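Long-range contact in proline dipeptidase (Streptococcus pneumoniae, PDB 3PN9), which probably hydrolyses dipeptides that carry proline at the carboxyl end, with the chain here corresponding to the amino-terminal domain of the enzyme: residues Glu42-Phe46 against Leu57-Ala61. Numbering follows the deposited sequence.
Sequences ERQMF and LFVPA
Phe46 and Phe58 are paired through their backbones as an antiparallel hydrogen-bonded pair, and both side chains leave on the same face of the sheet. The evidence is a reciprocal pair of backbone bonds: Phe58 N to Phe46 O at 2.8 Å, nearly straight at 170° at the hydrogen, and Phe46 N to Phe58 O, more bent at 151°. Phe58 O also receives a CA-H contact from Met45 CA at 3.2 Å.

On the face carrying Met45, Leu57 and Val59, the selenomethionine Met45 fits its stem against the valine: CG lies 3.9 Å from Val59 CG1, and SE is almost as near. Its CG stands opposite the backbone N (chi1 173°), which sends the chain past that methyl. Leu57 CD1 reaches over to Phe46 O at 3.6 Å. On the phenylalanine face, Gln44 CB meets the Phe58 ring at its edge, near the ring plane, while Tyr78 lies nearly parallel to that ring.

Beyond the bonded pair, Pro60 is the bump between the two segments, and its ring sits against the stem of Arg43 (CB and CD) and Gln44 O. Its CG meets Arg43 CB at 3.6 Å, and its CD lies 3.4 Å from Gln44 O, a buried carbonyl without a hydrogen-bond partner. Arg43 extends past the proline to a salt bridge with Asp80. The arrangement is the open end of a beta hairpin, strands 46-50 and 56-60, within the mixed sheet of a creatinase/prolidase N-terminal domain.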
loop_
_atom_site.group_PDB
_atom_site.type_symbol
_atom_site.label_atom_id
_atom_site.label_comp_id
_atom_site.label_asym_id
_atom_site.label_seq_id
_atom_site.Cartn_x
_atom_site.Cartn_y
_atom_site.Cartn_z
ATOM N N GLU A 42 -28.860 -23.067 -5.730
ATOM C CA GLU A 42 -28.690 -22.599 -7.104
ATOM C C GLU A 42 -28.751 -21.068 -7.309
ATOM O O GLU A 42 -28.442 -20.610 -8.388
ATOM C CB GLU A 42 -29.761 -23.305 -8.003
ATOM C CG GLU A 42 -30.910 -23.893 -6.939
ATOM C CD GLU A 42 -30.717 -25.473 -6.578
ATOM O OE1 GLU A 42 -31.478 -25.989 -5.730
ATOM O OE2 GLU A 42 -29.854 -26.213 -7.145
ATOM N N ARG A 43 -29.140 -20.272 -6.326
ATOM C CA ARG A 43 -29.294 -18.848 -6.526
ATOM C C ARG A 43 -27.935 -18.133 -6.385
ATOM O O ARG A 43 -27.001 -18.723 -5.823
ATOM C CB ARG A 43 -30.232 -18.327 -5.435
ATOM C CG ARG A 43 -31.656 -18.996 -5.658
ATOM C CD ARG A 43 -32.649 -18.197 -4.866
ATOM N NE ARG A 43 -34.053 -18.557 -5.138
ATOM C CZ ARG A 43 -34.779 -19.375 -4.392
ATOM N NH1 ARG A 43 -34.287 -19.974 -3.292
ATOM N NH2 ARG A 43 -36.055 -19.596 -4.745
ATOM N N GLN A 44 -27.833 -16.908 -6.869
ATOM C CA GLN A 44 -26.582 -16.150 -6.857
ATOM C C GLN A 44 -26.383 -15.445 -5.510
ATOM O O GLN A 44 -27.325 -14.841 -4.913
ATOM C CB GLN A 44 -26.523 -15.142 -8.001
ATOM C CG GLN A 44 -26.799 -15.864 -9.428
ATOM C CD GLN A 44 -25.798 -16.929 -9.661
ATOM O OE1 GLN A 44 -24.595 -16.814 -9.205
ATOM N NE2 GLN A 44 -26.194 -17.953 -10.395
HETATM N N MSE A 45 -25.149 -15.540 -5.012
HETATM C CA MSE A 45 -24.756 -14.699 -3.883
HETATM C C MSE A 45 -23.289 -14.311 -4.164
HETATM O O MSE A 45 -22.525 -15.192 -4.571
HETATM C CB MSE A 45 -24.838 -15.514 -2.572
HETATM C CG MSE A 45 -24.235 -14.614 -1.400
HETATM SE SE MSE A 45 -24.486 -15.452 0.330
HETATM C CE MSE A 45 -23.471 -17.174 0.070
ATOM N N PHE A 46 -22.933 -13.036 -4.026
ATOM C CA PHE A 46 -21.543 -12.623 -4.142
ATOM C C PHE A 46 -21.295 -11.538 -3.127
ATOM O O PHE A 46 -22.187 -10.678 -2.860
ATOM C CB PHE A 46 -21.206 -11.998 -5.531
ATOM C CG PHE A 46 -21.377 -12.956 -6.678
ATOM C CD1 PHE A 46 -20.400 -13.889 -6.958
ATOM C CD2 PHE A 46 -22.585 -12.908 -7.473
ATOM C CE1 PHE A 46 -20.516 -14.813 -8.049
ATOM C CE2 PHE A 46 -22.733 -13.840 -8.529
ATOM C CZ PHE A 46 -21.702 -14.738 -8.850
ATOM N N LEU A 57 -22.929 -6.572 -0.558
ATOM C CA LEU A 57 -23.198 -7.984 -0.463
ATOM C C LEU A 57 -24.489 -8.228 -1.307
ATOM O O LEU A 57 -25.546 -7.624 -1.031
ATOM C CB LEU A 57 -23.433 -8.352 1.002
ATOM C CG LEU A 57 -23.866 -9.820 1.319
ATOM C CD1 LEU A 57 -23.048 -11.000 0.603
ATOM C CD2 LEU A 57 -23.945 -10.030 2.869
ATOM N N PHE A 58 -24.409 -9.160 -2.267
ATOM C CA PHE A 58 -25.587 -9.421 -3.164
ATOM C C PHE A 58 -26.135 -10.793 -2.853
ATOM O O PHE A 58 -25.366 -11.744 -2.885
ATOM C CB PHE A 58 -25.091 -9.371 -4.621
ATOM C CG PHE A 58 -26.230 -9.599 -5.642
ATOM C CD1 PHE A 58 -27.082 -8.550 -6.008
ATOM C CD2 PHE A 58 -26.435 -10.888 -6.158
ATOM C CE1 PHE A 58 -28.141 -8.797 -7.005
ATOM C CE2 PHE A 58 -27.450 -11.147 -7.118
ATOM C CZ PHE A 58 -28.275 -10.123 -7.537
ATOM N N VAL A 59 -27.446 -10.930 -2.552
ATOM C CA VAL A 59 -27.970 -12.188 -2.041
ATOM C C VAL A 59 -29.403 -12.438 -2.639
ATOM O O VAL A 59 -29.985 -11.473 -3.124
ATOM C CB VAL A 59 -28.139 -12.177 -0.511
ATOM C CG1 VAL A 59 -26.666 -12.065 0.199
ATOM C CG2 VAL A 59 -29.095 -11.033 -0.033
ATOM N N PRO A 60 -29.910 -13.662 -2.584
ATOM C CA PRO A 60 -31.381 -13.871 -2.925
ATOM C C PRO A 60 -32.232 -13.027 -2.003
ATOM O O PRO A 60 -31.899 -12.814 -0.826
ATOM C CB PRO A 60 -31.618 -15.374 -2.591
ATOM C CG PRO A 60 -30.185 -16.018 -2.735
ATOM C CD PRO A 60 -29.253 -14.930 -2.171
ATOM N N ALA A 61 -33.435 -12.664 -2.453
ATOM C CA ALA A 61 -34.300 -11.743 -1.702
ATOM C C ALA A 61 -34.603 -12.259 -0.340
ATOM O O ALA A 61 -34.652 -11.483 0.613
ATOM C CB ALA A 61 -35.683 -11.533 -2.539
#